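Local structure of aeromonas extracellular serine protease (Aeromonas sobria, 3WQB) at residues Lys394-Ala403 with Ala497-Pro506; Pro459-Ala467 with Leu585-Leu593. The protein cleaves peptide bonds that follow two basic residues, one of them lysine, as a secreted, calcium-binding serine protease of the furin subfamily and a probable virulence factor. The protein carries 1 engineered substitution. All blocks are in the same frame, centred on the assembly; numbering follows the deposited sequence.

Contact 1 of 2, residues Lys394-Ala403 with Ala497-Pro506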
loop_
_atom_site.group_PDB
_atom_site.type_symbol
_atom_site.label_atom_id
_atom_site.label_comp_id
_atom_site.label_asym_id
_atom_site.label_seq_id
_atom_site.Cartn_x
_atom_site.Cartn_y
_atom_site.Cartn_z
ATOM N N LYS A 394 -6.316 -16.270 -18.638
ATOM C CA LYS A 394 -5.380 -15.299 -18.100
ATOM C C LYS A 394 -5.683 -15.044 -16.617
ATOM O O LYS A 394 -6.807 -14.678 -16.261
ATOM C CB LYS A 394 -5.468 -14.019 -18.925
ATOM C CG LYS A 394 -4.476 -12.937 -18.571
ATOM C CD LYS A 394 -4.359 -11.927 -19.710
ATOM C CE LYS A 394 -5.684 -11.254 -20.018
ATOM N NZ LYS A 394 -5.601 -10.463 -21.270
ATOM N N GLY A 395 -4.677 -15.272 -15.773
ATOM C CA GLY A 395 -4.775 -15.058 -14.324
ATOM C C GLY A 395 -4.148 -13.744 -13.889
ATOM O O GLY A 395 -4.497 -13.194 -12.835
ATOM N N LEU A 396 -3.195 -13.261 -14.689
ATOM C CA LEU A 396 -2.561 -11.956 -14.482
ATOM C C LEU A 396 -2.071 -11.451 -15.826
ATOM O O LEU A 396 -1.439 -12.174 -16.564
ATOM C CB LEU A 396 -1.391 -12.037 -13.498
ATOM C CG LEU A 396 -0.809 -10.688 -13.048
ATOM C CD1 LEU A 396 -1.710 -10.035 -12.022
ATOM C CD2 LEU A 396 0.606 -10.849 -12.496
ATOM N N GLU A 397 -2.368 -10.194 -16.137
ATOM C CA GLU A 397 -1.974 -9.619 -17.413
ATOM C C GLU A 397 -0.500 -9.243 -17.450
ATOM O O GLU A 397 0.152 -9.086 -16.407
ATOM C CB GLU A 397 -2.798 -8.356 -17.717
ATOM C CG GLU A 397 -4.305 -8.552 -17.590
ATOM C CD GLU A 397 -4.873 -8.132 -16.238
ATOM O OE1 GLU A 397 -4.247 -8.389 -15.180
ATOM O OE2 GLU A 397 -5.973 -7.543 -16.242
ATOM N N GLY A 398 0.011 -9.110 -18.671
ATOM C CA GLY A 398 1.242 -8.374 -18.915
ATOM C C GLY A 398 0.844 -6.937 -19.216
ATOM O O GLY A 398 -0.190 -6.462 -18.741
ATOM N N TRP A 399 1.642 -6.235 -20.018
ATOM C CA TRP A 399 1.279 -4.885 -20.454
ATOM C C TRP A 399 0.133 -4.907 -21.448
ATOM O O TRP A 399 0.155 -5.671 -22.419
ATOM C CB TRP A 399 2.466 -4.203 -21.121
ATOM C CG TRP A 399 3.491 -3.695 -20.167
ATOM C CD1 TRP A 399 4.704 -4.255 -19.896
ATOM C CD2 TRP A 399 3.387 -2.526 -19.346
ATOM N NE1 TRP A 399 5.373 -3.500 -18.966
ATOM C CE2 TRP A 399 4.589 -2.431 -18.611
ATOM C CE3 TRP A 399 2.406 -1.535 -19.175
ATOM C CZ2 TRP A 399 4.836 -1.394 -17.713
ATOM C CZ3 TRP A 399 2.653 -0.502 -18.284
ATOM C CH2 TRP A 399 3.865 -0.439 -17.560
ATOM N N GLU A 400 -0.844 -4.039 -21.206
ATOM C CA GLU A 400 -1.978 -3.840 -22.113
ATOM C C GLU A 400 -2.289 -2.355 -22.254
ATOM O O GLU A 400 -2.050 -1.560 -21.335
ATOM C CB GLU A 400 -3.215 -4.602 -21.627
ATOM C CG GLU A 400 -2.972 -6.113 -21.561
ATOM C CD GLU A 400 -4.149 -6.908 -21.043
ATOM O OE1 GLU A 400 -5.195 -6.303 -20.759
ATOM O OE2 GLU A 400 -4.034 -8.148 -20.931
ATOM N N ARG A 401 -2.795 -1.974 -23.419
ATOM C CA ARG A 401 -3.132 -0.579 -23.684
ATOM C C ARG A 401 -4.650 -0.422 -23.664
ATOM O O ARG A 401 -5.365 -1.151 -24.359
ATOM C CB ARG A 401 -2.555 -0.139 -25.035
ATOM C CG ARG A 401 -2.490 1.373 -25.231
ATOM C CD ARG A 401 -1.866 1.723 -26.576
ATOM N NE ARG A 401 -1.114 2.974 -26.495
ATOM C CZ ARG A 401 -1.271 4.022 -27.298
ATOM N NH1 ARG A 401 -2.166 4.005 -28.279
ATOM N NH2 ARG A 401 -0.520 5.100 -27.114
ATOM N N ASN A 402 -5.150 0.524 -22.868
ATOM C CA ASN A 402 -6.600 0.723 -22.771
ATOM C C ASN A 402 -7.157 1.530 -23.951
ATOM O O ASN A 402 -6.407 1.925 -24.846
ATOM C CB ASN A 402 -7.028 1.272 -21.396
ATOM C CG ASN A 402 -6.726 2.756 -21.199
ATOM O OD1 ASN A 402 -6.479 3.514 -22.148
ATOM N ND2 ASN A 402 -6.769 3.184 -19.941
ATOM N N ALA A 403 -8.464 1.774 -23.957
ATOM C CA ALA A 403 -9.094 2.389 -25.133
ATOM C C ALA A 403 -8.760 3.868 -25.291
ATOM O O ALA A 403 -8.993 4.450 -26.362
ATOM C CB ALA A 403 -10.596 2.187 -25.109
ATOM N N ALA A 497 -15.873 -0.045 -23.309
ATOM C CA ALA A 497 -14.974 -0.176 -24.462
ATOM C C ALA A 497 -14.506 -1.614 -24.716
ATOM O O ALA A 497 -13.886 -1.893 -25.743
ATOM C CB ALA A 497 -13.771 0.726 -24.271
ATOM N N GLY A 498 -14.786 -2.507 -23.772
ATOM C CA GLY A 498 -14.378 -3.897 -23.871
ATOM C C GLY A 498 -13.046 -4.143 -23.185
ATOM O O GLY A 498 -12.536 -5.260 -23.199
ATOM N N THR A 499 -12.465 -3.100 -22.604
ATOM C CA THR A 499 -11.211 -3.237 -21.847
ATOM C C THR A 499 -11.411 -4.115 -20.611
ATOM O O THR A 499 -12.429 -4.015 -19.930
ATOM C CB THR A 499 -10.718 -1.853 -21.409
ATOM O OG1 THR A 499 -10.703 -0.989 -22.548
ATOM C CG2 THR A 499 -9.317 -1.910 -20.792
ATOM N N ARG A 500 -10.444 -4.977 -20.324
ATOM C CA ARG A 500 -10.575 -5.895 -19.196
ATOM C C ARG A 500 -9.533 -5.616 -18.126
ATOM O O ARG A 500 -8.406 -5.187 -18.441
ATOM C CB ARG A 500 -10.411 -7.337 -19.678
ATOM C CG ARG A 500 -11.439 -7.753 -20.719
ATOM C CD ARG A 500 -11.093 -9.122 -21.279
ATOM N NE ARG A 500 -11.316 -10.184 -20.304
ATOM C CZ ARG A 500 -12.488 -10.779 -20.094
ATOM N NH1 ARG A 500 -13.557 -10.449 -20.808
ATOM N NH2 ARG A 500 -12.581 -11.732 -19.184
ATOM N N SER A 501 -9.892 -5.879 -16.867
ATOM C CA SER A 501 -8.959 -5.714 -15.754
ATOM C C SER A 501 -9.212 -6.799 -14.725
ATOM O O SER A 501 -10.337 -6.924 -14.214
ATOM C CB SER A 501 -9.171 -4.351 -15.104
ATOM O OG SER A 501 -8.288 -4.150 -14.010
ATOM N N ILE A 502 -8.183 -7.590 -14.421
ATOM C CA ILE A 502 -8.297 -8.605 -13.384
ATOM C C ILE A 502 -8.178 -7.926 -12.017
ATOM O O ILE A 502 -7.124 -7.403 -11.654
ATOM C CB ILE A 502 -7.261 -9.730 -13.580
ATOM C CG1 ILE A 502 -7.587 -10.497 -14.868
ATOM C CG2 ILE A 502 -7.215 -10.647 -12.358
ATOM C CD1 ILE A 502 -6.477 -11.407 -15.371
ATOM N N LEU A 503 -9.287 -7.912 -11.285
ATOM C CA LEU A 503 -9.360 -7.257 -9.969
ATOM C C LEU A 503 -8.780 -8.141 -8.881
ATOM O O LEU A 503 -8.125 -7.660 -7.956
ATOM C CB LEU A 503 -10.804 -6.925 -9.601
ATOM C CG LEU A 503 -11.579 -6.054 -10.580
ATOM C CD1 LEU A 503 -12.981 -5.845 -10.052
ATOM C CD2 LEU A 503 -10.876 -4.724 -10.801
ATOM N N LEU A 504 -9.014 -9.438 -8.999
ATOM C CA LEU A 504 -8.434 -10.397 -8.081
ATOM C C LEU A 504 -7.978 -11.619 -8.858
ATOM O O LEU A 504 -8.773 -12.314 -9.487
ATOM C CB LEU A 504 -9.418 -10.774 -6.966
ATOM C CG LEU A 504 -8.880 -11.688 -5.851
ATOM C CD1 LEU A 504 -7.662 -11.065 -5.139
ATOM C CD2 LEU A 504 -9.991 -12.040 -4.862
ATOM N N SER A 505 -6.671 -11.830 -8.836
ATOM C CA SER A 505 -6.056 -12.987 -9.440
ATOM C C SER A 505 -6.226 -14.185 -8.504
ATOM O O SER A 505 -6.249 -14.026 -7.284
ATOM C CB SER A 505 -4.583 -12.684 -9.714
ATOM O OG SER A 505 -3.928 -12.171 -8.560
ATOM N N PRO A 506 -6.360 -15.395 -9.069
ATOM C CA PRO A 506 -6.583 -16.573 -8.232
ATOM C C PRO A 506 -5.309 -17.058 -7.534
ATOM O O PRO A 506 -4.199 -16.602 -7.850
ATOM C CB PRO A 506 -7.101 -17.619 -9.230
ATOM C CG PRO A 506 -6.493 -17.214 -10.535
ATOM C CD PRO A 506 -6.425 -15.710 -10.511
HETATM O O HOH W 1 -4.906 -6.637 -13.189
#

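Contact 2 of 2, residues Pro459-Ala467 with Leu585-Leu593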
loop_
_atom_site.group_PDB
_atom_site.type_symbol
_atom_site.label_atom_id
_atom_site.label_comp_id
_atom_site.label_asym_id
_atom_site.label_seq_id
_atom_site.Cartn_x
_atom_site.Cartn_y
_atom_site.Cartn_z
ATOM N N PRO A 459 -17.331 -17.531 -17.191
ATOM C CA PRO A 459 -17.526 -16.768 -15.969
ATOM C C PRO A 459 -18.988 -16.592 -15.587
ATOM O O PRO A 459 -19.875 -16.570 -16.444
ATOM C CB PRO A 459 -16.933 -15.402 -16.308
ATOM C CG PRO A 459 -15.976 -15.653 -17.410
ATOM C CD PRO A 459 -16.583 -16.768 -18.206
ATOM N N THR A 460 -19.216 -16.484 -14.288
ATOM C CA THR A 460 -20.462 -15.977 -13.750
ATOM C C THR A 460 -20.386 -14.471 -13.946
ATOM O O THR A 460 -19.443 -13.833 -13.494
ATOM C CB THR A 460 -20.555 -16.337 -12.268
ATOM O OG1 THR A 460 -20.452 -17.759 -12.132
ATOM C CG2 THR A 460 -21.853 -15.844 -11.650
ATOM N N SER A 461 -21.372 -13.902 -14.627
ATOM C CA SER A 461 -21.295 -12.517 -15.064
ATOM C C SER A 461 -22.481 -11.706 -14.614
ATOM O O SER A 461 -23.603 -12.204 -14.533
ATOM C CB SER A 461 -21.194 -12.450 -16.594
ATOM O OG SER A 461 -20.094 -13.215 -17.075
ATOM N N SER A 462 -22.223 -10.434 -14.353
ATOM C CA SER A 462 -23.264 -9.484 -13.999
ATOM C C SER A 462 -22.899 -8.118 -14.552
ATOM O O SER A 462 -21.755 -7.689 -14.456
ATOM C CB SER A 462 -23.444 -9.460 -12.478
ATOM O OG SER A 462 -24.352 -8.450 -12.063
ATOM N N THR A 463 -23.885 -7.443 -15.130
ATOM C CA THR A 463 -23.667 -6.193 -15.851
ATOM C C THR A 463 -24.521 -5.050 -15.310
ATOM O O THR A 463 -25.656 -5.268 -14.898
ATOM C CB THR A 463 -23.952 -6.421 -17.353
ATOM O OG1 THR A 463 -23.047 -7.415 -17.861
ATOM C CG2 THR A 463 -23.807 -5.139 -18.151
ATOM N N THR A 464 -23.957 -3.844 -15.293
ATOM C CA THR A 464 -24.690 -2.626 -14.955
ATOM C C THR A 464 -24.334 -1.527 -15.946
ATOM O O THR A 464 -23.226 -1.499 -16.487
ATOM C CB THR A 464 -24.417 -2.175 -13.492
ATOM O OG1 THR A 464 -25.335 -1.142 -13.111
ATOM C CG2 THR A 464 -22.991 -1.662 -13.313
ATOM N N ARG A 465 -25.268 -0.618 -16.183
ATOM C CA ARG A 465 -25.016 0.520 -17.053
ATOM C C ARG A 465 -24.708 1.772 -16.248
ATOM O O ARG A 465 -25.415 2.105 -15.296
ATOM C CB ARG A 465 -26.217 0.793 -17.968
ATOM C CG ARG A 465 -25.949 1.903 -18.968
ATOM C CD ARG A 465 -27.036 2.016 -20.021
ATOM N NE ARG A 465 -26.721 3.076 -20.983
ATOM C CZ ARG A 465 -27.095 4.350 -20.883
ATOM N NH1 ARG A 465 -27.826 4.775 -19.856
ATOM N NH2 ARG A 465 -26.725 5.210 -21.824
ATOM N N ILE A 466 -23.643 2.461 -16.646
ATOM C CA ILE A 466 -23.363 3.802 -16.142
ATOM C C ILE A 466 -23.860 4.798 -17.191
ATOM O O ILE A 466 -23.401 4.784 -18.338
ATOM C CB ILE A 466 -21.842 3.991 -15.855
ATOM C CG1 ILE A 466 -21.367 3.065 -14.715
ATOM C CG2 ILE A 466 -21.501 5.467 -15.601
ATOM C CD1 ILE A 466 -21.885 3.406 -13.327
ATOM N N ALA A 467 -24.804 5.654 -16.804
ATOM C CA ALA A 467 -25.439 6.567 -17.758
ATOM C C ALA A 467 -24.648 7.844 -17.985
ATOM O O ALA A 467 -24.690 8.418 -19.078
ATOM C CB ALA A 467 -26.852 6.909 -17.299
ATOM N N LEU A 585 -22.722 -15.902 -6.468
ATOM C CA LEU A 585 -22.559 -14.451 -6.458
ATOM C C LEU A 585 -23.810 -13.835 -5.833
ATOM O O LEU A 585 -24.933 -14.117 -6.263
ATOM C CB LEU A 585 -22.351 -13.915 -7.878
ATOM C CG LEU A 585 -22.171 -12.405 -8.043
ATOM C CD1 LEU A 585 -20.952 -11.874 -7.272
ATOM C CD2 LEU A 585 -22.071 -12.046 -9.509
ATOM N N ILE A 586 -23.603 -13.009 -4.815
ATOM C CA ILE A 586 -24.699 -12.385 -4.068
ATOM C C ILE A 586 -25.002 -10.980 -4.600
ATOM O O ILE A 586 -26.140 -10.665 -4.951
ATOM C CB ILE A 586 -24.392 -12.357 -2.540
ATOM C CG1 ILE A 586 -24.247 -13.784 -1.997
ATOM C CG2 ILE A 586 -25.470 -11.568 -1.771
ATOM C CD1 ILE A 586 -23.567 -13.873 -0.639
ATOM N N SER A 587 -23.976 -10.137 -4.660
ATOM C CA SER A 587 -24.148 -8.771 -5.118
ATOM C C SER A 587 -22.799 -8.208 -5.480
ATOM O O SER A 587 -21.770 -8.712 -5.043
ATOM C CB SER A 587 -24.760 -7.898 -4.021
ATOM O OG SER A 587 -23.861 -7.715 -2.947
ATOM N N TRP A 588 -22.811 -7.148 -6.275
ATOM C CA TRP A 588 -21.632 -6.320 -6.420
ATOM C C TRP A 588 -22.067 -4.883 -6.579
ATOM O O TRP A 588 -23.228 -4.616 -6.911
ATOM C CB TRP A 588 -20.742 -6.778 -7.578
ATOM C CG TRP A 588 -21.292 -6.568 -8.955
ATOM C CD1 TRP A 588 -22.386 -7.171 -9.508
ATOM C CD2 TRP A 588 -20.752 -5.708 -9.966
ATOM N NE1 TRP A 588 -22.562 -6.737 -10.792
ATOM C CE2 TRP A 588 -21.573 -5.838 -11.103
ATOM C CE3 TRP A 588 -19.663 -4.824 -10.011
ATOM C CZ2 TRP A 588 -21.327 -5.138 -12.286
ATOM C CZ3 TRP A 588 -19.414 -4.133 -11.188
ATOM C CH2 TRP A 588 -20.242 -4.296 -12.310
ATOM N N SER A 589 -21.139 -3.965 -6.331
ATOM C CA SER A 589 -21.396 -2.546 -6.489
ATOM C C SER A 589 -20.246 -1.911 -7.252
ATOM O O SER A 589 -19.099 -2.331 -7.121
ATOM C CB SER A 589 -21.563 -1.868 -5.129
ATOM O OG SER A 589 -22.665 -2.401 -4.428
ATOM N N LEU A 590 -20.574 -0.894 -8.038
ATOM C CA LEU A 590 -19.605 -0.193 -8.871
ATOM C C LEU A 590 -19.606 1.293 -8.566
ATOM O O LEU A 590 -20.668 1.923 -8.529
ATOM C CB LEU A 590 -19.933 -0.409 -10.361
ATOM C CG LEU A 590 -19.069 0.315 -11.392
ATOM C CD1 LEU A 590 -17.611 -0.153 -11.338
ATOM C CD2 LEU A 590 -19.634 0.111 -12.786
ATOM N N ARG A 591 -18.411 1.838 -8.350
ATOM C CA ARG A 591 -18.241 3.274 -8.226
ATOM C C ARG A 591 -17.219 3.769 -9.229
ATOM O O ARG A 591 -16.066 3.322 -9.242
ATOM C CB ARG A 591 -17.835 3.692 -6.809
ATOM C CG ARG A 591 -17.817 5.201 -6.663
ATOM C CD ARG A 591 -17.703 5.624 -5.235
ATOM N NE ARG A 591 -18.539 6.795 -5.012
ATOM C CZ ARG A 591 -18.660 7.429 -3.854
ATOM N NH1 ARG A 591 -17.981 7.012 -2.794
ATOM N NH2 ARG A 591 -19.463 8.486 -3.765
ATOM N N VAL A 592 -17.648 4.689 -10.085
ATOM C CA VAL A 592 -16.732 5.330 -11.018
ATOM C C VAL A 592 -16.256 6.677 -10.447
ATOM O O VAL A 592 -17.069 7.510 -10.037
ATOM C CB VAL A 592 -17.393 5.520 -12.398
ATOM C CG1 VAL A 592 -16.414 6.141 -13.369
ATOM C CG2 VAL A 592 -17.874 4.187 -12.955
ATOM N N LEU A 593 -14.935 6.867 -10.411
ATOM C CA LEU A 593 -14.314 8.126 -9.993
ATOM C C LEU A 593 -13.650 8.740 -11.217
ATOM O O LEU A 593 -12.862 8.084 -11.894
ATOM C CB LEU A 593 -13.270 7.863 -8.901
ATOM C CG LEU A 593 -13.788 7.217 -7.618
ATOM C CD1 LEU A 593 -13.705 5.710 -7.682
ATOM C CD2 LEU A 593 -12.968 7.744 -6.453
#

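Contact 1 of 2, residues Lys394-Ala403 with Ala497-Pro506
Glu397 reaches across to Ile502 and can be followed outward from its CB. CG stands anti to the carbonyl carbon (chi1 -51°), and a bend at chi2 swings the carboxylate alongside the isoleucine, the two side chains running past each other in opposite directions. Glu397 CD packs 3.7 Å from Ile502 CD1. At the tip the oxygens divide the work: Glu397 OE2 takes the hydrogen bond from Ile502 N at 2.9 Å, on its syn side but 25° out of the carboxylate plane, while OE1 accepts from a water that also donates to Ile502 O. The N-H directly and the C=O through the water together hold the carboxylate's rotation. Ile502 CD1 continues to the bend at Gly395 in the other segment, 3.4 Å from Lys394 O. Beyond it, Ser505 CB sits 3.2 Å from Gly395 O, a buried carbonyl with no polar partner in the model. At the far, more exposed end the methyls Ala403 CB and Ala497 CB meet at 3.6 Å. Glu400 holds Lys394 within its own segment and Lys537 from outside. This is the interface of a furin-type protease, where the subtilisin domain lies against edge strand 500-502 of the P-domain.

Contact 2 of 2, residues Pro459-Ala467 with Leu585-Leu593
Ser462 and Trp588 face each other across the interior of the P-domain, a beta sandwich in which strand 460-466 belongs to one sheet and strand 583-595 to the other. The axes of the two strand segments come within 9.0 Å, their directions 33° from parallel, and the strands meet through side chains: Thr460, Ser462, Thr464 and Ile466 from one layer, Leu585, Trp588, Leu590 and Val592 from the other. The intervening residues of strand 460-466 point away from this interior. Its backbone bonds go to strand 545-553, as in Ser462 with Leu549.

Apolar contacts line both flanks of the tryptophan. Ile466 crosses Leu590 and Val592 at a slant, CG1 lying 3.9 Å from Leu590 CD2 and 4.1 Å from Val592 CG2. Thr464 turns its methyl inward: CG2 sits 3.8 Å from Leu590 CD2 and also approaches Trp588 CH2 obliquely. That torsion sends OG1 anti to the backbone N, where it is hydrogen-bonded to Gln441 OE1 on strand 436-444. At the other end Leu585 CD2 touches Ser462 CB, and Thr460 CG2 comes 4.3 Å from Leu585 CB; Thr460 OG1 is hydrogen-bonded to Ala451 O. Both hydroxyls turn to neighbouring strands of the same opposing sheet.

The aromatic contact is made at an edge. Trp588 holds its ring between its own backbone N and carbonyl carbon, presenting the indole's nitrogen-bearing edge to the opposite strand. Thr463 CA lies at this edge too, near the ring plane, and Ser462 O is 3.4 Å from Trp588 CZ2.

Between strands 460-466 and 583-595 themselves one hydrogen bond is formed, giving the buried indole N-H an acceptor inside the core: Trp588 NE1 donates to Ser462 OG over 2.8 Å, the oxygen only 14° out of the ring plane and the N-H...O angle 147°.

In the fold
Contacts 1 and 2 meet the same four-stranded antiparallel sheet at its two outermost strands, 500-502 and 460-466, with 489-494 and 545-553 between them. Their centres are 16 Å apart and they do not touch. Contact 2 is internal to the P-domain and largely buried, a face-to-face packing of two sheets. Contact 1 joins the P-domain to the subtilisin domain and is only partly buried, closed from Ile502 to Pro506 and open where Ala403 meets Ala497. The chemistry follows: the interdomain contact relies on an isoleucine wedge, a carboxylate, backbone groups and a water, whereas the sandwich interior holds aliphatic branches, threonine methyls and an indole whose N-H is met by a serine hydroxyl.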